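Putative sugar kinase PH1459 (Pyrococcus horikoshii, PDB 3EWM) probably acts as a pfkB-family sugar kinase, transferring phosphate from ATP to a sugar, perhaps fructose. Local coordinates at residues S51-K55 against D116-V122; A40-R45 against L69-V74; K85-F91 against L102-A108; E29-G33 against F61-L65; A252-G256 against L268-A272. The contacts are given in a common frame with arbitrary orientation. Residue numbers count along the deposited sequence, not the author numbering.

Interaction 1. Residues S51-K55 against D116-V122; sequences SLISK and DINWDIV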
# COMPACT_ATOMS: atom_id res chain seq x y z
N SER A 51 -8.58 23.67 6.14
CA SER A 51 -9.34 22.46 6.44
C SER A 51 -9.15 21.49 5.29
O SER A 51 -9.11 21.88 4.13
CB SER A 51 -10.84 22.75 6.55
OG SER A 51 -11.13 23.50 7.70
N LEU A 52 -9.04 20.21 5.63
CA LEU A 52 -8.92 19.20 4.62
C LEU A 52 -10.08 18.23 4.72
O LEU A 52 -10.39 17.70 5.78
CB LEU A 52 -7.58 18.46 4.75
CG LEU A 52 -7.36 17.28 3.79
CD1 LEU A 52 -7.26 17.76 2.33
CD2 LEU A 52 -6.11 16.53 4.22
N ILE A 53 -10.73 18.03 3.59
CA ILE A 53 -11.78 17.04 3.48
C ILE A 53 -11.20 15.87 2.72
O ILE A 53 -10.77 16.00 1.57
CB ILE A 53 -13.01 17.61 2.76
CG1 ILE A 53 -13.70 18.64 3.67
CG2 ILE A 53 -13.99 16.45 2.33
CD1 ILE A 53 -14.40 19.72 2.89
N SER A 54 -11.19 14.73 3.38
CA SER A 54 -10.63 13.54 2.81
C SER A 54 -11.16 12.32 3.56
O SER A 54 -12.09 12.43 4.38
CB SER A 54 -9.11 13.57 2.84
OG SER A 54 -8.61 12.56 1.99
N LYS A 55 -10.56 11.17 3.28
CA LYS A 55 -11.02 9.95 3.89
C LYS A 55 -9.82 9.06 4.03
O LYS A 55 -9.05 8.89 3.08
CB LYS A 55 -12.10 9.28 3.02
CG LYS A 55 -13.03 8.36 3.80
CD LYS A 55 -14.16 7.88 2.93
CE LYS A 55 -15.06 6.90 3.66
NZ LYS A 55 -16.22 6.49 2.82
N ASP A 116 -19.94 11.65 3.46
CA ASP A 116 -18.62 11.86 4.05
C ASP A 116 -18.20 13.32 4.06
O ASP A 116 -17.17 13.68 4.64
CB ASP A 116 -17.55 11.03 3.32
CG ASP A 116 -17.80 9.54 3.39
OD1 ASP A 116 -18.31 9.07 4.44
OD2 ASP A 116 -17.50 8.84 2.40
N ILE A 117 -18.98 14.16 3.39
CA ILE A 117 -18.63 15.56 3.23
C ILE A 117 -19.16 16.36 4.37
O ILE A 117 -20.37 16.33 4.68
CB ILE A 117 -19.14 16.13 1.87
CG1 ILE A 117 -18.62 15.27 0.70
CG2 ILE A 117 -18.80 17.65 1.74
CD1 ILE A 117 -17.08 15.16 0.63
N ASN A 118 -18.25 17.08 5.02
CA ASN A 118 -18.63 18.06 6.00
C ASN A 118 -19.04 19.31 5.24
O ASN A 118 -18.21 20.11 4.80
CB ASN A 118 -17.48 18.32 6.97
CG ASN A 118 -17.91 19.15 8.16
OD1 ASN A 118 -18.54 20.18 8.00
ND2 ASN A 118 -17.56 18.70 9.35
N TRP A 119 -20.34 19.48 5.10
CA TRP A 119 -20.87 20.58 4.32
C TRP A 119 -20.70 21.91 5.01
O TRP A 119 -20.66 22.94 4.36
CB TRP A 119 -22.34 20.32 4.02
CG TRP A 119 -22.48 19.12 3.18
CD1 TRP A 119 -22.95 17.90 3.57
CD2 TRP A 119 -22.13 19.00 1.81
NE1 TRP A 119 -22.92 17.03 2.51
CE2 TRP A 119 -22.42 17.68 1.41
CE3 TRP A 119 -21.61 19.89 0.86
CZ2 TRP A 119 -22.20 17.22 0.11
CZ3 TRP A 119 -21.39 19.43 -0.43
CH2 TRP A 119 -21.70 18.12 -0.79
N ASP A 120 -20.59 21.87 6.32
CA ASP A 120 -20.33 23.09 7.07
C ASP A 120 -18.97 23.64 6.70
O ASP A 120 -18.83 24.83 6.44
CB ASP A 120 -20.39 22.82 8.56
CG ASP A 120 -21.80 22.91 9.11
OD1 ASP A 120 -22.76 23.23 8.36
OD2 ASP A 120 -21.92 22.68 10.32
N ILE A 121 -17.97 22.77 6.68
CA ILE A 121 -16.63 23.18 6.27
C ILE A 121 -16.63 23.73 4.84
O ILE A 121 -16.08 24.82 4.59
CB ILE A 121 -15.61 22.01 6.45
CG1 ILE A 121 -15.36 21.78 7.94
CG2 ILE A 121 -14.28 22.33 5.72
CD1 ILE A 121 -14.67 20.46 8.28
N VAL A 122 -17.24 23.01 3.90
CA VAL A 122 -17.26 23.48 2.51
C VAL A 122 -18.02 24.83 2.38
O VAL A 122 -17.62 25.69 1.61
CB VAL A 122 -17.75 22.42 1.47
CG1 VAL A 122 -17.54 20.98 1.96
CG2 VAL A 122 -19.20 22.64 1.05
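Ile53 is the centre of this contact, burying the largest area of the twelve residues. Its CD1 lies 3.5 Å from Val122 CG1 and 3.9 Å from Ile121 CG2, while its CG2 meets Ile117 CD1 at 3.8 Å, so CG2 and CD1 of one beta-branched side chain meet different partners. One strand position on either side, Leu52 and Ser54 point away, as expected of an extended backbone. Ser51 extends the apolar patch through CB, 3.6 Å from Ile121 CG2; its OG is hydrogen-bonded to Asp75. Asn118 is the N-cap of helix 119-124, its OD1 accepting from Ile121 N at 3.0 Å. At the polar edge the all-trans outer chain of Lys55 brings NZ to 2.7 Å from Asp116 OD2, a salt bridge; NZ also donates to Asn111 O and Asp116 OD2 accepts from Thr113 N. Strand 49-57 runs parallel to strand 3-7, and helix 140-151 packs on Ile117 and Val122: a helix start laid against the central sheet of the alpha/beta ribokinase-like fold.

Interaction 2. Residues A40-R45 against L69-V74; sequences AVGVSR and LSKENV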
# COMPACT_ATOMS: atom_id res chain seq x y z
N ALA A 40 -2.99 22.13 1.98
CA ALA A 40 -3.68 22.47 3.23
C ALA A 40 -2.67 22.81 4.31
O ALA A 40 -2.86 23.78 5.04
CB ALA A 40 -4.57 21.32 3.69
N VAL A 41 -1.60 22.02 4.41
CA VAL A 41 -0.52 22.31 5.36
C VAL A 41 0.18 23.64 5.01
O VAL A 41 0.41 24.47 5.89
CB VAL A 41 0.48 21.13 5.45
CG1 VAL A 41 1.78 21.52 6.18
CG2 VAL A 41 -0.19 19.94 6.12
N GLY A 42 0.46 23.85 3.73
CA GLY A 42 1.04 25.12 3.27
C GLY A 42 0.21 26.32 3.67
O GLY A 42 0.73 27.29 4.22
N VAL A 43 -1.10 26.25 3.40
CA VAL A 43 -2.05 27.31 3.79
C VAL A 43 -1.98 27.62 5.28
O VAL A 43 -1.83 28.78 5.67
CB VAL A 43 -3.48 26.93 3.38
CG1 VAL A 43 -4.51 27.88 4.00
CG2 VAL A 43 -3.59 26.92 1.86
N SER A 44 -2.04 26.57 6.09
CA SER A 44 -1.88 26.70 7.53
C SER A 44 -0.55 27.33 7.90
O SER A 44 -0.51 28.21 8.75
CB SER A 44 -2.04 25.35 8.23
OG SER A 44 -1.96 25.54 9.63
N ARG A 45 0.53 26.90 7.27
CA ARG A 45 1.85 27.47 7.56
C ARG A 45 1.97 28.95 7.25
O ARG A 45 2.71 29.69 7.93
CB ARG A 45 2.93 26.68 6.85
CG ARG A 45 3.14 25.36 7.49
CD ARG A 45 4.42 24.81 7.06
NE ARG A 45 4.62 23.45 7.50
CZ ARG A 45 5.51 22.65 6.93
NH1 ARG A 45 6.23 23.12 5.93
NH2 ARG A 45 5.68 21.41 7.36
N LEU A 69 -1.38 16.22 10.29
CA LEU A 69 -2.18 17.37 9.91
C LEU A 69 -2.50 18.26 11.11
O LEU A 69 -2.27 19.45 11.07
CB LEU A 69 -3.46 16.93 9.20
CG LEU A 69 -3.17 16.40 7.80
CD1 LEU A 69 -4.41 15.81 7.20
CD2 LEU A 69 -2.62 17.51 6.94
N SER A 70 -3.01 17.65 12.18
CA SER A 70 -3.25 18.36 13.44
C SER A 70 -2.00 19.10 13.93
O SER A 70 -2.09 20.25 14.34
CB SER A 70 -3.72 17.40 14.52
OG SER A 70 -4.21 18.12 15.64
N LYS A 71 -0.83 18.47 13.85
CA LYS A 71 0.41 19.15 14.30
C LYS A 71 0.68 20.40 13.47
O LYS A 71 1.34 21.34 13.94
CB LYS A 71 1.62 18.23 14.21
CG LYS A 71 1.63 17.10 15.23
CD LYS A 71 2.84 16.22 14.93
CE LYS A 71 2.76 14.90 15.65
NZ LYS A 71 3.91 14.05 15.19
N GLU A 72 0.15 20.42 12.25
CA GLU A 72 0.29 21.57 11.36
C GLU A 72 -0.89 22.53 11.44
O GLU A 72 -0.97 23.47 10.66
CB GLU A 72 0.49 21.09 9.91
CG GLU A 72 1.83 20.43 9.66
CD GLU A 72 3.02 21.39 9.70
OE1 GLU A 72 2.86 22.62 9.58
OE2 GLU A 72 4.15 20.88 9.83
N ASN A 73 -1.81 22.26 12.37
CA ASN A 73 -2.99 23.10 12.62
C ASN A 73 -3.99 23.09 11.49
O ASN A 73 -4.79 24.02 11.33
CB ASN A 73 -2.61 24.54 13.00
CG ASN A 73 -1.77 24.57 14.25
OD1 ASN A 73 -2.04 23.84 15.20
ND2 ASN A 73 -0.70 25.38 14.23
N VAL A 74 -3.96 22.01 10.73
CA VAL A 74 -4.93 21.81 9.68
C VAL A 74 -6.12 21.15 10.35
O VAL A 74 -5.97 20.13 11.03
CB VAL A 74 -4.38 20.94 8.58
CG1 VAL A 74 -5.51 20.61 7.51
CG2 VAL A 74 -3.20 21.66 7.93
O HOH W 1 0.35 26.45 11.84
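Glu72 and Arg45 face each other in a bidentate salt bridge whose geometry is set by their rotamers. Arg45 leaves its helix with chi1 m; its CA-to-CB bond points sideways, yet chi2 and chi3, both t, carry the guanidinium across to Glu72. Glu72 folds back with chi1 and chi2 both m. As a result Arg45 NE donates to Glu72 OE1 at 2.8 Å (172° at the hydrogen) and Arg45 NH2 to Glu72 OE2 at 3.0 Å (164°), with OE1 near the guanidinium plane. Arg290 is a second cationic partner of Glu72 OE1.

Ser44, with chi1 t, directs OG to Glu72 O, 2.5 Å away, as donor. Water 1 adds a weak bond to Ser44 OG (3.3 Å) and accepts from Asn73 ND2 (2.8 Å). Asn73 has positive phi (67°), the C-prime residue of a Schellman motif: Val74 N reaches Leu69 O at 3.1 Å and Asn73 N reaches Ser70 O at 2.8 Å.

Val41 (chi1 t) places CG2 3.5 Å from Leu69 CD2 and 3.9 Å from Val74 CG2, and its CG1 3.6 Å from Glu72 CG. Ala40 CB closes on Val74 CG1 at 4.0 Å.

The C-terminal parts of helices 35-45 and 60-71 thus meet beside strand 49-57, whose Leu52 touches Leu69 and Val74, while Val43 turns to helix 245-259.

Interaction 3. Residues K85-F91 against L102-A108; sequences KHTGIVF and LLYDDVA
Tyr104 (chi1 -83°, chi2 63°) offers one ring face to Ile89 (chi1 p, chi2 t), whose CD1 sits 4.1 Å from the ring centroid, 24° off the normal, a CH-pi contact. Phe91 (chi1 m) meets it obliquely, Phe91 CE2 3.7 Å from Tyr104 CE1. Val90-Phe91 and Leu102-Leu103 are extended and antiparallel, in the beta hairpin of strands 88-93 and 100-103; Asp105 (phi/psi -97/-22) and Ala108 (3-10) are not extended. Phe91 and Leu102 form a hydrogen-bonded pair (Phe91 N to Leu102 O 2.9 Å, Leu102 N to Phe91 O 2.7 Å); Val90 and Leu103 are a non-hydrogen-bonded pair, CA atoms 4.2 Å apart. Tyr104 N then donates to Ile89 O (3.1 Å); water 3 bridges Ile89 O and Tyr104 O. Beyond, Asp106 centres an inverse gamma turn and Ala108 N donates to His86 O (2.8 Å). Lys85 (chi1 and chi2 m) closes the end with a salt bridge, NZ to Asp106 OD2 2.6 Å. Tyr104 OH bonds Thr87 O of the second subunit, so the hairpin's aromatic surface serves the dimer interface.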
# COMPACT_ATOMS: atom_id res chain seq x y z
N LYS A 85 -12.09 0.49 3.77
CA LYS A 85 -10.95 0.67 2.89
C LYS A 85 -9.79 1.13 3.75
O LYS A 85 -9.99 1.77 4.76
CB LYS A 85 -11.22 1.67 1.76
CG LYS A 85 -12.44 1.39 0.86
CD LYS A 85 -12.31 0.14 0.03
CE LYS A 85 -13.55 -0.05 -0.87
NZ LYS A 85 -13.33 -1.21 -1.79
N HIS A 86 -8.59 0.76 3.35
CA HIS A 86 -7.40 1.17 4.08
C HIS A 86 -6.95 2.53 3.61
O HIS A 86 -7.33 2.99 2.53
CB HIS A 86 -6.31 0.12 3.91
CG HIS A 86 -6.71 -1.21 4.47
ND1 HIS A 86 -7.06 -2.28 3.67
CD2 HIS A 86 -6.95 -1.60 5.74
CE1 HIS A 86 -7.44 -3.28 4.43
NE2 HIS A 86 -7.39 -2.89 5.69
N THR A 87 -6.16 3.17 4.45
CA THR A 87 -5.60 4.46 4.17
C THR A 87 -4.82 4.42 2.86
O THR A 87 -4.09 3.46 2.58
CB THR A 87 -4.70 4.88 5.33
OG1 THR A 87 -5.50 5.03 6.51
CG2 THR A 87 -3.99 6.17 5.03
N GLY A 88 -4.99 5.45 2.05
CA GLY A 88 -4.19 5.61 0.85
C GLY A 88 -2.71 5.44 1.10
O GLY A 88 -2.16 5.90 2.11
N ILE A 89 -2.07 4.77 0.15
CA ILE A 89 -0.65 4.62 0.16
C ILE A 89 -0.15 4.79 -1.27
O ILE A 89 -0.81 4.44 -2.26
CB ILE A 89 -0.17 3.24 0.72
CG1 ILE A 89 -0.79 2.10 -0.08
CG2 ILE A 89 -0.40 3.11 2.27
CD1 ILE A 89 -0.03 0.83 0.06
N VAL A 90 1.02 5.39 -1.37
CA VAL A 90 1.72 5.43 -2.62
C VAL A 90 3.20 5.21 -2.35
O VAL A 90 3.74 5.75 -1.40
CB VAL A 90 1.44 6.75 -3.43
CG1 VAL A 90 1.78 7.96 -2.63
CG2 VAL A 90 2.23 6.75 -4.78
N PHE A 91 3.81 4.37 -3.18
CA PHE A 91 5.25 4.14 -3.15
C PHE A 91 5.85 5.04 -4.20
O PHE A 91 5.39 5.05 -5.33
CB PHE A 91 5.56 2.68 -3.42
CG PHE A 91 4.99 1.76 -2.38
CD1 PHE A 91 5.75 1.40 -1.26
CD2 PHE A 91 3.68 1.28 -2.49
CE1 PHE A 91 5.23 0.58 -0.28
CE2 PHE A 91 3.15 0.45 -1.50
CZ PHE A 91 3.93 0.11 -0.40
N LEU A 102 3.94 4.04 -7.37
CA LEU A 102 2.98 2.96 -7.43
C LEU A 102 1.94 3.33 -6.43
O LEU A 102 2.16 3.25 -5.22
CB LEU A 102 3.62 1.62 -7.08
CG LEU A 102 2.70 0.41 -6.92
CD1 LEU A 102 1.85 0.13 -8.19
CD2 LEU A 102 3.55 -0.78 -6.55
N LEU A 103 0.82 3.80 -6.96
CA LEU A 103 -0.30 4.29 -6.15
C LEU A 103 -1.33 3.18 -6.06
O LEU A 103 -1.74 2.62 -7.08
CB LEU A 103 -0.90 5.54 -6.79
CG LEU A 103 -2.10 6.19 -6.09
CD1 LEU A 103 -2.02 7.69 -6.28
CD2 LEU A 103 -3.43 5.62 -6.63
N TYR A 104 -1.74 2.88 -4.83
CA TYR A 104 -2.76 1.88 -4.56
C TYR A 104 -4.12 2.56 -4.62
O TYR A 104 -4.36 3.53 -3.91
CB TYR A 104 -2.48 1.21 -3.21
CG TYR A 104 -1.47 0.11 -3.38
CD1 TYR A 104 -0.17 0.39 -3.81
CD2 TYR A 104 -1.83 -1.23 -3.19
CE1 TYR A 104 0.73 -0.61 -4.04
CE2 TYR A 104 -0.91 -2.24 -3.40
CZ TYR A 104 0.36 -1.93 -3.84
OH TYR A 104 1.29 -2.94 -4.06
N ASP A 105 -4.98 2.08 -5.51
CA ASP A 105 -6.17 2.84 -5.82
C ASP A 105 -7.39 2.37 -5.03
O ASP A 105 -8.33 3.12 -4.87
CB ASP A 105 -6.46 2.85 -7.33
CG ASP A 105 -6.87 1.50 -7.85
OD1 ASP A 105 -6.40 0.47 -7.32
OD2 ASP A 105 -7.68 1.46 -8.80
N ASP A 106 -7.40 1.15 -4.53
CA ASP A 106 -8.61 0.81 -3.81
C ASP A 106 -8.40 1.11 -2.36
O ASP A 106 -8.17 0.20 -1.55
CB ASP A 106 -9.11 -0.61 -4.02
CG ASP A 106 -10.61 -0.64 -4.18
OD1 ASP A 106 -11.08 -0.94 -5.30
OD2 ASP A 106 -11.31 -0.27 -3.21
N VAL A 107 -8.44 2.40 -2.07
CA VAL A 107 -8.09 2.94 -0.78
C VAL A 107 -9.15 3.96 -0.39
O VAL A 107 -10.00 4.35 -1.20
CB VAL A 107 -6.69 3.61 -0.81
CG1 VAL A 107 -5.57 2.55 -1.00
CG2 VAL A 107 -6.64 4.69 -1.90
N ALA A 108 -9.06 4.41 0.86
CA ALA A 108 -10.14 5.13 1.50
C ALA A 108 -10.46 6.46 0.83
O ALA A 108 -11.64 6.82 0.71
CB ALA A 108 -9.83 5.34 2.96
O HOH W 2 -8.57 -0.76 0.83
O HOH W 3 -3.28 5.53 -2.78

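Interaction 4. Residues E29-G33 against F61-L65; sequences EKHPG and FGEYL
A cation-pi contact joins strand 27-33, an outer strand of its sheet within this chain, to helix 60-71. Glu29 pairs antiparallel with a strand of the second subunit, so the sheet runs on across the interface, consistent with the dimerising lid of ribokinase-like kinases. Extended strand 29-33 and helix 61-65 approach to 9.3 Å between axes and cross at -60°, Pro32 CA lying 5.8 Å from Leu65 CA. Lys30 (chi1 and chi2 t, chi3 138°, chi4 m) lies over one face of the Tyr64 ring (chi1 t, chi2 78°): NZ is 3.6 Å from the centroid, 17° off the normal, and CE 3.6 Å, 11° off. Lys30 CD is 3.7 Å from Phe61 CE1 (chi1 m). Pro32 (C-gamma exo) brings CD to 3.2 Å from Tyr64 OH and CB to 3.5 Å from Leu65 CD2 (chi1 m, chi2 t). No hydrogen bond crosses the segments; Lys30 NZ donates to Val25 O and Lys23 O of the second subunit, sharing its charge between an own-chain ring and the partner's carbonyls.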
# COMPACT_ATOMS: atom_id res chain seq x y z
N GLU A 29 10.81 5.60 3.44
CA GLU A 29 10.40 6.50 4.49
C GLU A 29 8.91 6.85 4.39
O GLU A 29 8.41 7.22 3.31
CB GLU A 29 11.20 7.79 4.38
CG GLU A 29 12.12 8.04 5.53
CD GLU A 29 12.51 9.49 5.62
OE1 GLU A 29 12.93 10.04 4.60
OE2 GLU A 29 12.37 10.08 6.72
N LYS A 30 8.22 6.77 5.52
CA LYS A 30 6.79 7.05 5.59
C LYS A 30 6.58 8.53 5.89
O LYS A 30 7.13 9.08 6.85
CB LYS A 30 6.12 6.17 6.66
CG LYS A 30 4.78 6.67 7.20
CD LYS A 30 4.07 5.55 8.00
CE LYS A 30 3.43 6.08 9.29
NZ LYS A 30 4.46 6.62 10.27
N HIS A 31 5.79 9.18 5.04
CA HIS A 31 5.49 10.60 5.24
C HIS A 31 4.04 10.84 4.86
O HIS A 31 3.46 10.05 4.10
CB HIS A 31 6.35 11.47 4.33
CG HIS A 31 7.81 11.40 4.64
ND1 HIS A 31 8.40 12.10 5.67
CD2 HIS A 31 8.82 10.73 4.02
CE1 HIS A 31 9.70 11.85 5.69
NE2 HIS A 31 9.98 11.02 4.70
N PRO A 32 3.45 11.93 5.37
CA PRO A 32 2.11 12.30 4.91
C PRO A 32 2.17 12.91 3.52
O PRO A 32 3.09 13.66 3.22
CB PRO A 32 1.66 13.36 5.91
CG PRO A 32 2.72 13.45 6.95
CD PRO A 32 3.96 12.88 6.37
N GLY A 33 1.21 12.56 2.68
CA GLY A 33 1.19 13.07 1.33
C GLY A 33 -0.20 13.27 0.79
O GLY A 33 -1.22 13.08 1.51
N PHE A 61 -2.32 4.17 9.86
CA PHE A 61 -1.85 5.12 8.86
C PHE A 61 -2.80 6.29 8.79
O PHE A 61 -2.38 7.43 8.64
CB PHE A 61 -1.64 4.44 7.50
CG PHE A 61 -0.37 3.61 7.43
CD1 PHE A 61 0.52 3.54 8.53
CD2 PHE A 61 -0.04 2.92 6.27
CE1 PHE A 61 1.69 2.81 8.46
CE2 PHE A 61 1.14 2.18 6.19
CZ PHE A 61 2.00 2.13 7.29
N GLY A 62 -4.09 6.00 8.90
CA GLY A 62 -5.12 7.03 9.00
C GLY A 62 -4.91 7.90 10.21
O GLY A 62 -4.96 9.14 10.13
N GLU A 63 -4.67 7.27 11.36
CA GLU A 63 -4.37 8.02 12.59
C GLU A 63 -3.14 8.89 12.45
O GLU A 63 -3.16 10.02 12.86
CB GLU A 63 -4.18 7.07 13.76
CG GLU A 63 -5.48 6.43 14.19
CD GLU A 63 -5.27 5.11 14.89
OE1 GLU A 63 -4.20 4.93 15.51
OE2 GLU A 63 -6.19 4.26 14.83
N TYR A 64 -2.08 8.33 11.87
CA TYR A 64 -0.86 9.09 11.61
C TYR A 64 -1.13 10.35 10.80
O TYR A 64 -0.69 11.43 11.17
CB TYR A 64 0.15 8.22 10.89
CG TYR A 64 1.34 8.93 10.31
CD1 TYR A 64 2.40 9.33 11.12
CD2 TYR A 64 1.42 9.17 8.94
CE1 TYR A 64 3.50 9.96 10.58
CE2 TYR A 64 2.52 9.79 8.40
CZ TYR A 64 3.55 10.19 9.23
OH TYR A 64 4.66 10.81 8.70
N LEU A 65 -1.82 10.19 9.68
CA LEU A 65 -2.08 11.34 8.82
C LEU A 65 -2.86 12.43 9.53
O LEU A 65 -2.52 13.61 9.43
CB LEU A 65 -2.82 10.92 7.54
CG LEU A 65 -1.95 10.03 6.65
CD1 LEU A 65 -2.81 9.45 5.51
CD2 LEU A 65 -0.76 10.78 6.10

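Interaction 5. Residues A252-G256 against L268-A272; sequences ALLVG and LGKFA
Leu268, one turn into helix 265-279, has chi1 t and chi2 p, which sends CD1 to 3.5 Å from Leu253 O and 3.7 Å from Gly256 CA, and CG to 3.6 Å from Leu253 CD1 (Leu253 chi1 t, chi2 p). Gly256 makes this possible: a CB there would stand 2.4 Å from Leu268 CD1. Phe271 (chi1 t, chi2 64°) has Ala252 O at its ring edge, 3.4 Å from CE2, and CE2 is 3.8 Å from Ala252 CB. Ala272 ends the run, CA 3.6 Å and CB 4.0 Å from Ala252 CB. Both segments are alpha-helical (Gly256 N to Ala252 O and Ala272 N to Leu268 O 2.8 Å each). Their axes approach to 9.0 Å with a signed crossing angle of 138°, in register Ala252 with Ala272 (CA atoms 4.9 Å apart) and Gly256 with Leu268 (5.6 Å). Leu253 touches strand 211-215, near the ATP-binding Lys190 and Thr215. With no hydrogen bond across, the obliquely crossing pair relies on apolar fit around small residues.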
# COMPACT_ATOMS: atom_id res chain seq x y z
N ALA A 252 0.63 29.31 -1.53
CA ALA A 252 0.92 30.74 -1.66
C ALA A 252 -0.07 31.45 -2.56
O ALA A 252 -0.46 32.58 -2.29
CB ALA A 252 2.32 30.94 -2.19
N LEU A 253 -0.44 30.81 -3.67
CA LEU A 253 -1.33 31.45 -4.62
C LEU A 253 -2.69 31.68 -3.98
O LEU A 253 -3.28 32.76 -4.11
CB LEU A 253 -1.47 30.60 -5.88
CG LEU A 253 -2.06 31.37 -7.05
CD1 LEU A 253 -1.01 32.34 -7.60
CD2 LEU A 253 -2.52 30.41 -8.14
N LEU A 254 -3.17 30.64 -3.31
CA LEU A 254 -4.47 30.65 -2.67
C LEU A 254 -4.51 31.62 -1.50
O LEU A 254 -5.44 32.40 -1.38
CB LEU A 254 -4.85 29.24 -2.23
CG LEU A 254 -4.98 28.24 -3.39
CD1 LEU A 254 -5.66 26.97 -2.93
CD2 LEU A 254 -5.75 28.87 -4.57
N VAL A 255 -3.50 31.56 -0.66
CA VAL A 255 -3.38 32.53 0.44
C VAL A 255 -3.28 33.97 -0.10
O VAL A 255 -3.97 34.86 0.39
CB VAL A 255 -2.25 32.18 1.42
CG1 VAL A 255 -2.00 33.30 2.39
CG2 VAL A 255 -2.62 30.89 2.21
N GLY A 256 -2.45 34.18 -1.13
CA GLY A 256 -2.35 35.47 -1.82
C GLY A 256 -3.67 36.01 -2.32
O GLY A 256 -4.05 37.16 -2.05
N LEU A 268 0.93 38.96 -6.21
CA LEU A 268 0.67 37.54 -6.08
C LEU A 268 1.87 36.74 -6.62
O LEU A 268 2.36 35.85 -5.95
CB LEU A 268 -0.60 37.23 -6.84
CG LEU A 268 -1.13 35.81 -6.83
CD1 LEU A 268 -1.37 35.34 -5.41
CD2 LEU A 268 -2.44 35.85 -7.65
N GLY A 269 2.34 37.10 -7.81
CA GLY A 269 3.52 36.46 -8.41
C GLY A 269 4.78 36.52 -7.55
O GLY A 269 5.44 35.49 -7.34
N LYS A 270 5.10 37.70 -7.05
CA LYS A 270 6.26 37.88 -6.16
C LYS A 270 6.11 37.08 -4.86
O LYS A 270 7.08 36.51 -4.37
CB LYS A 270 6.54 39.36 -5.88
CG LYS A 270 6.80 40.23 -7.14
CD LYS A 270 7.99 39.75 -7.97
CE LYS A 270 7.57 39.02 -9.26
NZ LYS A 270 8.75 38.81 -10.16
N PHE A 271 4.90 37.02 -4.32
CA PHE A 271 4.66 36.25 -3.09
C PHE A 271 4.79 34.75 -3.35
O PHE A 271 5.54 34.06 -2.66
CB PHE A 271 3.30 36.57 -2.46
CG PHE A 271 2.99 35.75 -1.22
CD1 PHE A 271 3.77 35.87 -0.07
CD2 PHE A 271 1.92 34.85 -1.22
CE1 PHE A 271 3.51 35.12 1.06
CE2 PHE A 271 1.64 34.09 -0.09
CZ PHE A 271 2.42 34.22 1.06
N ALA A 272 4.09 34.26 -4.38
CA ALA A 272 4.14 32.84 -4.70
C ALA A 272 5.55 32.41 -5.09
O ALA A 272 6.01 31.33 -4.70
CB ALA A 272 3.12 32.49 -5.79

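Overall arrangement
Interactions 1 and 2 meet through Leu52, which sits on strand 49-57 and touches Leu69 (Leu52 CD2 to Leu69 CD1 3.5 Å), so that strand and helices 35-45 and 60-71 pack together there. Interaction 2 reaches interaction 5 through Val43 CA and Val255 CG2, 4.0 Å apart. Helix 60-71 also serves interaction 4, whose centre lies about 14 Å from that of interaction 2. Interactions 3 and 4, with centres about 12 Å apart, meet around Thr87 (CG2 to Leu65 CD1 3.5 Å) and both contact the second subunit. Interaction 5, about 31 Å from interaction 3 centre to centre, lies nearest the ATP-binding residues: Leu253's side chain is about 6 Å from that of Lys190.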